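Local coordinates for protein putative methyltransferase from antibiotic biosynthesis pathway (Anabaena variabilis ATCC 29413, PDB 3EGE) that probably transfers methyl groups from S-adenosylmethionine to a substrate not yet identified, perhaps in antibiotic biosynthesis, at residues F58-P64 and Q77-G83; L90-D96 and Q118-G124; Y142-P146 and G222-L226; L179-D183 and A192-P196. One frame throughout, in Å; residues are numbered along the deposited sequence.

Contact 1. Residues F58-P64 and Q77-G83; sequences FVYAVEP and QVEWFTG. With EDO (1,2-ethanediol), chain B.
Strands 58-62 and 78-81 run parallel, their axes 4.7 Å apart at closest approach and 17° from exact alignment, with Val59, Tyr60, Ala61 and Val62 level with Val78, Glu79, Trp80 and Phe81. Five backbone bonds zip them together: Val59 N to Gln77 O, Glu79 N to Val59 O, Ala61 N to Glu79 O and Phe81 N to Ala61 O, each 2.8 Å, then Glu63 N to Phe81 O at 3.0 Å. The other edge of 58-62 is satisfied by strand 37-41. Pro64 N lies 3.0 Å from Gly83 O but has no hydrogen to give. Instead a water finishes the end of the pair, donating to Glu63 O (2.6 Å) and accepting from Trp80 NE1 (3.2 Å) and Thr82 OG1 (2.6 Å). With Trp80 at chi1 t, its six-membered ring lies over Ala61 CB, 3.9 Å from CB to centroid, a CH-pi contact. On the opposite face Tyr60 CB meets Phe81 CE1 at 3.9 Å. Glu63 OE1 accepts from O1 of an ethanediol probably left from crystallisation (2.8 Å) and Gly44 N, OE2 from Ser65 N. The beta-alpha-beta unit 58-81, with acidic Glu63 just after its first strand and beside a probable glycine-rich loop, is typical of the Rossmann-like fold of AdoMet-dependent methyltransferases.

Contact 2. Residues L90-D96 and Q118-G124; sequences LPDKSVD and QRIIRDG
Helix 110-120 ends at Ile120, Ile121 leaves helical angles, and the loop 90-96 folds against this end, with Lys93 CA 4.4 Å from Ile120 CA. Lys93 takes phi/psi of 52/48, a left-handed helical conformation that carries the loop past the terminus. There Lys93 N donates to Arg119 O (3.0 Å), Val95 N to Ile120 O (3.1 Å), and Ser94 N weakly to the same Ile120 O (2.9 Å). Arg122 N returns a bond to Val95 O (2.8 Å), which with the Val95 N bond bridges Val95 and Ile121, leading toward the neighbouring strands 97-101 and 126-131. The Lys93 side chain, m, m, t, t, folds back to place NZ 2.7 Å from Ile121 O and 2.9 Å from Gln118 O. Arg119, extended through chi1 and chi2 and then p at chi3, holds Leu90 O with NH1 (3.0 Å) and NH2 (3.1 Å); NH1 also makes a salt bridge to Asp92 OD1 (2.9 Å), while NE pairs with Glu116. Arg122, m then t, t, sends NE to Lys93 O (3.0 Å) and NH1 weakly to Asp96 OD1 (3.3 Å), whose OD2 turns to Val37 N. Ser94 in p bonds OG to Pro91 O (2.7 Å). Beneath, Ile120 CD1 meets Leu90 CD1 (3.9 Å) and Ile120 CG1 meets Val95 CG2 (3.7 Å). Long basic side chains thus satisfy main-chain carbonyls at the helix end and in the loop, and pair with acids, above an apolar floor.

Contact 3. Residues Y142-P146 and G222-L226; sequences YDYFP and GLELL
This is a buried aromatic-aliphatic contact in the largely helical part of the chain, away from the Rossmann-like sheet: the loop leading into helix 146-153 packs two consecutive rings against one turn of helix 216-231. The helical segment has regular angles near -60/-45, and its own turn is closed by Leu226 N to Gly222 O at 2.8 Å. Closest approach of the backbones is at Tyr144 and Gly222, with CA atoms 4.7 Å apart and Tyr144 O only 3.3 Å from Gly222 CA. A CB on Gly222 would run into both Tyr144 O and Phe145 CE1, so the lack of a side chain lets the loop come this close. Tyr144 (-102/-35, chi1 m, chi2 -88°) aims at the helix, its CD1 touching Leu225 CB at 4.0 Å and Leu226 CB at 3.8 Å, and its hydroxyl continues to Asp229 one turn on. Phe145 (-128/74) is also m at chi1 but leaves sideways; its CZ reaches Leu223 CD2 and its CE2 reaches Leu226 CD2, both at 3.9 Å. Phe211 meets this ring edge-to-face, and Trp235 of helix 234-239 packs on both Tyr144 and Leu226. Leu226, t then p, serves both aromatics: besides touching Phe145, it sets CD1 4.0 Å from the centroid of the Tyr144 ring, just 7° off the ring normal.

Contact 4. Residues L179-D183 and A192-P196; sequences LLPHD and AWRRP
Ala192 opens a type I turn whose closing bond runs from Arg195 N to Ala192 O (2.9 Å); it faces the end of strand 172-181, and the nearest CA pair is Arg194 with His182, 5.8 Å apart. Next comes Trp193, at -56/-25 with chi1 p, which lays its indole along the departing chain. Trp193 NE1 donates to Pro181 O at 3.2 Å, its CD1 packs on Leu180 CD1 at 4.1 Å, and its CZ2 lies 3.7 Å from His182 CB; Ile248 touches the same indole. Strand 172-181 is one of the antiparallel strands following the parallel part of the Rossmann-like sheet, and Leu180 is still bonded to Ile248 of edge strand 247-248, so the turn packs where the chain leaves that sheet. Arg194 (-111/7) has chi1 off-well at -138° and chi3 p, a shape that brings its guanidinium flat onto the imidazole of His182, itself p at chi1: the centres are 3.7 Å apart and the planes 10° from parallel. Arg194 NH1 is bonded to Leu245 O. A water accepts from Arg194 N (3.0 Å) and Arg195 NE (3.1 Å) and donates to His182 O (2.6 Å). Arg195, m, t, m, spreads one guanidinium face over His182 O and Asp183 CA, while its NH2 bonds to Leu184 O and Ala191 O.

Contacts 1 and 2 lie in the methyltransferase domain and touch: Tyr60 CD2 meets Val95 CG1 at 3.5 Å and Phe81 CZ meets Leu90 CD2 at 3.7 Å, so the loop of contact 2 covers one face of the strand pair. Contacts 3 and 4 are on the other side of the chain's centre, with contact 4 nested in the loop closed by contact 3, and meet through Leu226 CD2 and Pro196 O at 3.6 Å. Contacts 1 and 4 reach the same sheet, though their centres are 30 Å apart. Contact 3 is the buried, apolar one; the other three are partly buried, contact 1 relying on regular backbone bonds, contacts 2 and 4 adding arginines as salt-bridge partners or stacked on histidine.

Contact 1. Residues F58-P64 and Q77-G83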
# COMPACT_ATOMS: atom_id res chain seq x y z
N PHE A 58 -14.68 10.62 -9.22
CA PHE A 58 -14.99 11.33 -7.98
C PHE A 58 -14.54 10.36 -6.88
O PHE A 58 -14.77 9.15 -7.01
CB PHE A 58 -16.47 11.70 -7.88
CG PHE A 58 -16.90 12.70 -8.90
CD1 PHE A 58 -16.79 14.07 -8.65
CD2 PHE A 58 -17.41 12.27 -10.14
CE1 PHE A 58 -17.19 15.02 -9.61
CE2 PHE A 58 -17.81 13.21 -11.11
CZ PHE A 58 -17.71 14.58 -10.84
N VAL A 59 -13.84 10.88 -5.86
CA VAL A 59 -13.29 10.06 -4.78
C VAL A 59 -13.77 10.51 -3.40
O VAL A 59 -13.68 11.68 -3.08
CB VAL A 59 -11.71 10.04 -4.77
CG1 VAL A 59 -11.18 9.04 -3.73
CG2 VAL A 59 -11.14 9.69 -6.14
N TYR A 60 -14.30 9.57 -2.61
CA TYR A 60 -14.66 9.82 -1.22
C TYR A 60 -13.52 9.19 -0.39
O TYR A 60 -13.46 7.96 -0.24
CB TYR A 60 -16.04 9.24 -0.84
CG TYR A 60 -17.24 9.76 -1.62
CD1 TYR A 60 -17.27 11.04 -2.20
CD2 TYR A 60 -18.41 8.98 -1.70
CE1 TYR A 60 -18.39 11.51 -2.89
CE2 TYR A 60 -19.55 9.45 -2.39
CZ TYR A 60 -19.53 10.71 -2.98
OH TYR A 60 -20.63 11.16 -3.65
N ALA A 61 -12.63 10.05 0.12
CA ALA A 61 -11.45 9.64 0.91
C ALA A 61 -11.84 9.50 2.37
O ALA A 61 -12.33 10.44 2.96
CB ALA A 61 -10.34 10.67 0.78
N VAL A 62 -11.61 8.31 2.94
CA VAL A 62 -11.87 8.04 4.37
C VAL A 62 -10.52 7.69 5.01
O VAL A 62 -9.88 6.76 4.55
CB VAL A 62 -12.91 6.91 4.60
CG1 VAL A 62 -13.19 6.73 6.11
CG2 VAL A 62 -14.22 7.22 3.81
N GLU A 63 -10.14 8.45 6.05
CA GLU A 63 -8.88 8.29 6.79
C GLU A 63 -9.05 8.74 8.25
O GLU A 63 -9.37 9.89 8.46
CB GLU A 63 -7.81 9.18 6.12
CG GLU A 63 -6.44 9.29 6.88
CD GLU A 63 -5.88 7.92 7.25
OE1 GLU A 63 -5.87 7.04 6.36
OE2 GLU A 63 -5.50 7.71 8.42
N PRO A 64 -8.79 7.86 9.26
CA PRO A 64 -8.95 8.31 10.68
C PRO A 64 -7.95 9.39 11.18
O PRO A 64 -8.32 10.19 12.06
CB PRO A 64 -8.72 7.02 11.48
CG PRO A 64 -7.81 6.22 10.63
CD PRO A 64 -8.34 6.45 9.23
N GLN A 77 -12.62 17.12 -7.00
CA GLN A 77 -13.24 15.80 -7.12
C GLN A 77 -12.89 14.81 -5.98
O GLN A 77 -13.19 13.62 -6.09
CB GLN A 77 -12.96 15.19 -8.51
CG GLN A 77 -13.73 15.86 -9.69
CD GLN A 77 -13.14 17.16 -10.20
OE1 GLN A 77 -11.95 17.40 -10.10
NE2 GLN A 77 -13.99 18.01 -10.79
N VAL A 78 -12.28 15.30 -4.90
CA VAL A 78 -11.98 14.49 -3.73
C VAL A 78 -12.76 15.07 -2.53
O VAL A 78 -12.70 16.27 -2.29
CB VAL A 78 -10.45 14.42 -3.41
CG1 VAL A 78 -10.17 13.53 -2.20
CG2 VAL A 78 -9.68 13.88 -4.62
N GLU A 79 -13.53 14.22 -1.84
CA GLU A 79 -14.23 14.61 -0.60
C GLU A 79 -13.56 13.88 0.57
O GLU A 79 -13.45 12.67 0.54
CB GLU A 79 -15.73 14.31 -0.63
CG GLU A 79 -16.52 15.04 -1.77
CD GLU A 79 -16.45 16.56 -1.74
OE1 GLU A 79 -15.98 17.18 -0.75
OE2 GLU A 79 -16.86 17.17 -2.74
N TRP A 80 -13.15 14.63 1.59
CA TRP A 80 -12.44 14.06 2.73
C TRP A 80 -13.33 13.81 3.95
O TRP A 80 -14.05 14.72 4.44
CB TRP A 80 -11.26 14.96 3.13
CG TRP A 80 -10.23 14.17 3.81
CD1 TRP A 80 -10.19 13.81 5.15
CD2 TRP A 80 -9.12 13.53 3.19
NE1 TRP A 80 -9.08 13.04 5.39
CE2 TRP A 80 -8.41 12.83 4.21
CE3 TRP A 80 -8.63 13.51 1.87
CZ2 TRP A 80 -7.24 12.10 3.95
CZ3 TRP A 80 -7.45 12.76 1.61
CH2 TRP A 80 -6.77 12.07 2.65
N PHE A 81 -13.27 12.57 4.43
CA PHE A 81 -13.98 12.10 5.62
C PHE A 81 -12.98 11.54 6.65
O PHE A 81 -12.16 10.66 6.30
CB PHE A 81 -14.96 10.99 5.24
CG PHE A 81 -16.01 11.42 4.27
CD1 PHE A 81 -15.76 11.39 2.90
CD2 PHE A 81 -17.25 11.89 4.72
CE1 PHE A 81 -16.75 11.80 1.96
CE2 PHE A 81 -18.24 12.32 3.80
CZ PHE A 81 -17.99 12.26 2.42
N THR A 82 -13.04 12.05 7.88
CA THR A 82 -12.23 11.53 8.98
C THR A 82 -13.07 10.48 9.72
O THR A 82 -14.13 10.78 10.24
CB THR A 82 -11.70 12.63 9.97
OG1 THR A 82 -10.91 13.58 9.23
CG2 THR A 82 -10.81 11.98 11.05
N GLY A 83 -12.58 9.25 9.74
CA GLY A 83 -13.29 8.15 10.39
C GLY A 83 -12.55 6.86 10.18
O GLY A 83 -11.57 6.83 9.43
C1 EDO B . -4.36 3.99 7.26
O1 EDO B . -5.74 4.35 7.23
C2 EDO B . -3.74 4.31 5.91
O2 EDO B . -2.45 4.90 6.11
O HOH W 1 -8.67 12.43 8.48

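Contact 2. Residues L90-D96 and Q118-G124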
# COMPACT_ATOMS: atom_id res chain seq x y z
N LEU A 90 -20.61 7.08 4.99
CA LEU A 90 -21.13 7.10 3.64
C LEU A 90 -22.41 6.27 3.56
O LEU A 90 -22.46 5.21 4.17
CB LEU A 90 -20.07 6.51 2.68
CG LEU A 90 -18.68 7.16 2.69
CD1 LEU A 90 -17.74 6.38 1.76
CD2 LEU A 90 -18.79 8.65 2.34
N PRO A 91 -23.44 6.74 2.83
CA PRO A 91 -24.65 5.93 2.74
C PRO A 91 -24.50 4.59 2.00
O PRO A 91 -23.48 4.33 1.36
CB PRO A 91 -25.63 6.84 1.96
CG PRO A 91 -25.06 8.20 2.05
CD PRO A 91 -23.59 8.00 2.08
N ASP A 92 -25.53 3.77 2.14
CA ASP A 92 -25.64 2.49 1.43
C ASP A 92 -25.66 2.81 -0.06
O ASP A 92 -26.30 3.80 -0.48
CB ASP A 92 -26.99 1.81 1.72
CG ASP A 92 -27.13 1.24 3.12
OD1 ASP A 92 -26.19 1.20 3.91
OD2 ASP A 92 -28.23 0.77 3.42
N LYS A 93 -24.95 2.02 -0.85
CA LYS A 93 -25.01 2.14 -2.32
C LYS A 93 -24.75 3.58 -2.84
O LYS A 93 -25.48 4.09 -3.66
CB LYS A 93 -26.37 1.57 -2.82
CG LYS A 93 -26.76 0.16 -2.25
CD LYS A 93 -25.65 -0.85 -2.51
CE LYS A 93 -25.80 -2.22 -1.91
NZ LYS A 93 -24.40 -2.89 -1.91
N SER A 94 -23.69 4.19 -2.31
CA SER A 94 -23.27 5.56 -2.60
C SER A 94 -22.02 5.69 -3.49
O SER A 94 -21.68 6.82 -3.91
CB SER A 94 -23.02 6.30 -1.27
OG SER A 94 -22.05 5.64 -0.51
N VAL A 95 -21.35 4.58 -3.77
CA VAL A 95 -20.17 4.57 -4.63
C VAL A 95 -20.26 3.43 -5.61
O VAL A 95 -20.91 2.40 -5.35
CB VAL A 95 -18.82 4.52 -3.81
CG1 VAL A 95 -18.73 5.71 -2.83
CG2 VAL A 95 -18.64 3.16 -3.08
N ASP A 96 -19.60 3.62 -6.75
CA ASP A 96 -19.52 2.62 -7.84
C ASP A 96 -18.41 1.61 -7.60
O ASP A 96 -18.56 0.47 -7.98
CB ASP A 96 -19.30 3.32 -9.18
CG ASP A 96 -20.41 4.24 -9.51
OD1 ASP A 96 -21.54 3.72 -9.61
OD2 ASP A 96 -20.19 5.46 -9.66
N GLN A 118 -18.74 -3.55 1.07
CA GLN A 118 -19.86 -4.15 0.37
C GLN A 118 -21.15 -3.33 0.52
O GLN A 118 -21.93 -3.23 -0.42
CB GLN A 118 -20.04 -5.62 0.83
CG GLN A 118 -21.20 -6.39 0.13
CD GLN A 118 -21.11 -6.42 -1.40
OE1 GLN A 118 -20.03 -6.59 -1.99
NE2 GLN A 118 -22.26 -6.29 -2.05
N ARG A 119 -21.36 -2.73 1.69
CA ARG A 119 -22.57 -1.94 1.97
C ARG A 119 -22.67 -0.68 1.10
O ARG A 119 -23.76 -0.34 0.61
CB ARG A 119 -22.62 -1.56 3.46
CG ARG A 119 -23.84 -0.76 3.90
CD ARG A 119 -23.77 -0.32 5.35
NE ARG A 119 -22.66 0.61 5.61
CZ ARG A 119 -22.65 1.90 5.30
NH1 ARG A 119 -23.64 2.47 4.64
NH2 ARG A 119 -21.58 2.61 5.60
N ILE A 120 -21.53 -0.02 0.90
CA ILE A 120 -21.47 1.24 0.15
C ILE A 120 -21.40 1.09 -1.36
O ILE A 120 -21.76 2.03 -2.09
CB ILE A 120 -20.31 2.19 0.66
CG1 ILE A 120 -18.89 1.67 0.30
CG2 ILE A 120 -20.50 2.44 2.15
CD1 ILE A 120 -17.74 2.65 0.60
N ILE A 121 -20.99 -0.10 -1.83
CA ILE A 121 -20.76 -0.32 -3.26
C ILE A 121 -22.03 -0.67 -4.08
O ILE A 121 -22.91 -1.38 -3.60
CB ILE A 121 -19.61 -1.37 -3.47
CG1 ILE A 121 -18.88 -1.13 -4.82
CG2 ILE A 121 -20.13 -2.82 -3.29
CD1 ILE A 121 -17.63 -2.04 -5.08
N ARG A 122 -22.08 -0.15 -5.31
CA ARG A 122 -23.14 -0.44 -6.28
C ARG A 122 -22.71 -1.63 -7.18
O ARG A 122 -22.60 -2.75 -6.65
CB ARG A 122 -23.46 0.80 -7.09
CG ARG A 122 -24.07 1.92 -6.33
CD ARG A 122 -23.94 3.15 -7.20
NE ARG A 122 -24.32 4.31 -6.45
CZ ARG A 122 -23.74 5.51 -6.52
NH1 ARG A 122 -22.70 5.79 -7.31
NH2 ARG A 122 -24.24 6.46 -5.74
N ASP A 123 -22.43 -1.42 -8.48
CA ASP A 123 -22.11 -2.53 -9.42
C ASP A 123 -20.64 -2.81 -9.66
O ASP A 123 -20.32 -3.82 -10.30
CB ASP A 123 -22.70 -2.27 -10.82
CG ASP A 123 -24.19 -2.10 -10.81
OD1 ASP A 123 -24.88 -2.65 -9.93
OD2 ASP A 123 -24.66 -1.39 -11.71
N GLY A 124 -19.75 -1.93 -9.19
CA GLY A 124 -18.32 -2.10 -9.45
C GLY A 124 -17.60 -3.08 -8.56
O GLY A 124 -18.21 -3.95 -7.91
O HOH W 2 -22.18 1.11 -10.13

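Contact 3. Residues Y142-P146 and G222-L226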
# COMPACT_ATOMS: atom_id res chain seq x y z
N TYR A 142 15.96 -6.99 4.72
CA TYR A 142 15.63 -7.48 6.06
C TYR A 142 16.81 -7.99 6.86
O TYR A 142 16.67 -8.19 8.06
CB TYR A 142 14.50 -8.48 6.02
CG TYR A 142 13.36 -8.00 5.15
CD1 TYR A 142 12.73 -6.78 5.39
CD2 TYR A 142 12.93 -8.77 4.07
CE1 TYR A 142 11.70 -6.33 4.56
CE2 TYR A 142 11.92 -8.35 3.26
CZ TYR A 142 11.30 -7.13 3.50
OH TYR A 142 10.31 -6.77 2.64
N ASP A 143 17.95 -8.20 6.21
CA ASP A 143 19.17 -8.53 6.91
C ASP A 143 19.78 -7.30 7.62
O ASP A 143 20.61 -7.46 8.50
CB ASP A 143 20.20 -9.07 5.95
CG ASP A 143 19.75 -10.30 5.25
OD1 ASP A 143 18.81 -10.98 5.73
OD2 ASP A 143 20.34 -10.54 4.19
N TYR A 144 19.40 -6.10 7.19
CA TYR A 144 19.81 -4.85 7.82
C TYR A 144 18.72 -4.24 8.69
O TYR A 144 19.05 -3.60 9.70
CB TYR A 144 20.24 -3.82 6.76
CG TYR A 144 21.44 -4.26 5.98
CD1 TYR A 144 22.75 -4.00 6.42
CD2 TYR A 144 21.28 -4.94 4.77
CE1 TYR A 144 23.86 -4.42 5.67
CE2 TYR A 144 22.36 -5.35 4.02
CZ TYR A 144 23.66 -5.08 4.46
OH TYR A 144 24.71 -5.50 3.69
N PHE A 145 17.46 -4.39 8.28
CA PHE A 145 16.29 -3.80 8.96
C PHE A 145 15.23 -4.87 9.25
O PHE A 145 14.16 -4.88 8.61
CB PHE A 145 15.74 -2.65 8.12
CG PHE A 145 16.77 -1.57 7.82
CD1 PHE A 145 17.36 -0.86 8.85
CD2 PHE A 145 17.15 -1.29 6.50
CE1 PHE A 145 18.32 0.13 8.58
CE2 PHE A 145 18.12 -0.32 6.21
CZ PHE A 145 18.69 0.40 7.26
N PRO A 146 15.49 -5.76 10.24
CA PRO A 146 14.55 -6.90 10.52
C PRO A 146 13.13 -6.51 10.92
O PRO A 146 12.17 -7.26 10.66
CB PRO A 146 15.26 -7.68 11.64
CG PRO A 146 16.16 -6.67 12.29
CD PRO A 146 16.63 -5.78 11.17
N GLY A 222 21.54 -0.91 11.89
CA GLY A 222 21.24 -1.27 10.48
C GLY A 222 21.86 -0.28 9.49
O GLY A 222 22.47 -0.69 8.49
N LEU A 223 21.72 1.01 9.79
CA LEU A 223 22.35 2.09 9.01
C LEU A 223 23.88 1.98 9.00
O LEU A 223 24.50 2.16 7.94
CB LEU A 223 21.94 3.48 9.52
CG LEU A 223 20.48 3.90 9.38
CD1 LEU A 223 20.22 5.22 10.11
CD2 LEU A 223 20.09 3.97 7.91
N GLU A 224 24.48 1.69 10.15
CA GLU A 224 25.94 1.55 10.24
C GLU A 224 26.45 0.38 9.41
O GLU A 224 27.43 0.51 8.68
CB GLU A 224 26.41 1.40 11.70
CG GLU A 224 26.30 2.68 12.54
CD GLU A 224 26.52 2.45 14.05
OE1 GLU A 224 25.94 1.51 14.62
OE2 GLU A 224 27.24 3.25 14.67
N LEU A 225 25.77 -0.76 9.55
CA LEU A 225 26.12 -1.99 8.82
C LEU A 225 25.88 -1.82 7.31
O LEU A 225 26.72 -2.21 6.50
CB LEU A 225 25.31 -3.15 9.39
CG LEU A 225 25.74 -4.61 9.22
CD1 LEU A 225 27.12 -4.91 9.86
CD2 LEU A 225 24.63 -5.46 9.88
N LEU A 226 24.76 -1.21 6.93
CA LEU A 226 24.49 -0.93 5.51
C LEU A 226 25.58 -0.01 4.91
O LEU A 226 26.12 -0.33 3.84
CB LEU A 226 23.09 -0.35 5.30
CG LEU A 226 22.62 -0.15 3.85
CD1 LEU A 226 22.86 -1.40 2.96
CD2 LEU A 226 21.15 0.30 3.83

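Contact 4. Residues L179-D183 and A192-P196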
# COMPACT_ATOMS: atom_id res chain seq x y z
N LEU A 179 4.34 -7.16 -9.01
CA LEU A 179 5.81 -7.27 -8.95
C LEU A 179 6.28 -5.83 -8.94
O LEU A 179 5.72 -4.99 -9.66
CB LEU A 179 6.36 -8.02 -10.16
CG LEU A 179 5.81 -9.45 -10.36
CD1 LEU A 179 6.29 -10.08 -11.69
CD2 LEU A 179 6.16 -10.33 -9.17
N LEU A 180 7.27 -5.53 -8.11
CA LEU A 180 7.77 -4.17 -7.97
C LEU A 180 8.82 -3.80 -9.02
O LEU A 180 9.84 -4.49 -9.09
CB LEU A 180 8.40 -3.96 -6.59
CG LEU A 180 7.56 -4.19 -5.33
CD1 LEU A 180 8.41 -3.78 -4.08
CD2 LEU A 180 6.22 -3.44 -5.39
N PRO A 181 8.58 -2.74 -9.82
CA PRO A 181 9.66 -2.26 -10.70
C PRO A 181 10.81 -1.71 -9.86
O PRO A 181 10.62 -1.40 -8.70
CB PRO A 181 9.01 -1.13 -11.49
CG PRO A 181 7.52 -1.26 -11.27
CD PRO A 181 7.34 -1.96 -10.00
N HIS A 182 11.98 -1.60 -10.46
CA HIS A 182 13.17 -1.10 -9.76
C HIS A 182 13.17 0.41 -9.53
O HIS A 182 13.94 0.87 -8.69
CB HIS A 182 14.44 -1.49 -10.52
CG HIS A 182 14.63 -0.73 -11.80
ND1 HIS A 182 15.42 0.40 -11.88
CD2 HIS A 182 14.10 -0.91 -13.03
CE1 HIS A 182 15.39 0.86 -13.11
NE2 HIS A 182 14.58 0.09 -13.83
N ASP A 183 12.33 1.17 -10.25
CA ASP A 183 12.30 2.65 -10.21
C ASP A 183 10.96 3.28 -9.78
O ASP A 183 10.55 4.33 -10.30
CB ASP A 183 12.79 3.22 -11.56
CG ASP A 183 12.03 2.69 -12.76
OD1 ASP A 183 11.15 1.83 -12.55
OD2 ASP A 183 12.33 3.09 -13.91
N ALA A 192 12.74 0.58 -2.51
CA ALA A 192 14.15 0.85 -2.87
C ALA A 192 15.03 -0.45 -2.85
O ALA A 192 16.25 -0.40 -2.61
CB ALA A 192 14.73 1.93 -1.99
N TRP A 193 14.40 -1.59 -3.18
CA TRP A 193 15.09 -2.90 -3.26
C TRP A 193 16.30 -2.97 -4.20
O TRP A 193 17.12 -3.84 -4.04
CB TRP A 193 14.12 -4.02 -3.67
CG TRP A 193 13.51 -3.90 -5.02
CD1 TRP A 193 12.33 -3.29 -5.33
CD2 TRP A 193 14.02 -4.42 -6.25
NE1 TRP A 193 12.06 -3.42 -6.66
CE2 TRP A 193 13.07 -4.11 -7.26
CE3 TRP A 193 15.17 -5.15 -6.60
CZ2 TRP A 193 13.26 -4.46 -8.60
CZ3 TRP A 193 15.35 -5.52 -7.95
CH2 TRP A 193 14.41 -5.16 -8.92
N ARG A 194 16.37 -2.12 -5.21
CA ARG A 194 17.53 -2.10 -6.12
C ARG A 194 18.36 -0.83 -5.94
O ARG A 194 19.31 -0.62 -6.68
CB ARG A 194 17.07 -2.27 -7.57
CG ARG A 194 17.97 -3.23 -8.38
CD ARG A 194 17.54 -3.26 -9.84
NE ARG A 194 18.04 -2.07 -10.53
CZ ARG A 194 17.98 -1.84 -11.84
NH1 ARG A 194 17.38 -2.70 -12.66
NH2 ARG A 194 18.51 -0.72 -12.33
N ARG A 195 18.02 -0.02 -4.92
CA ARG A 195 18.66 1.26 -4.64
C ARG A 195 18.97 1.33 -3.13
O ARG A 195 18.43 2.19 -2.42
CB ARG A 195 17.70 2.39 -5.05
CG ARG A 195 17.45 2.47 -6.55
CD ARG A 195 16.31 3.43 -6.89
NE ARG A 195 15.00 2.87 -6.56
CZ ARG A 195 13.83 3.52 -6.64
NH1 ARG A 195 13.76 4.80 -6.99
NH2 ARG A 195 12.71 2.88 -6.32
N PRO A 196 19.87 0.45 -2.65
CA PRO A 196 20.13 0.33 -1.20
C PRO A 196 20.51 1.61 -0.46
O PRO A 196 20.15 1.76 0.73
CB PRO A 196 21.28 -0.69 -1.14
CG PRO A 196 21.91 -0.63 -2.46
CD PRO A 196 20.76 -0.44 -3.41
O HOH W 3 14.40 -0.18 -6.34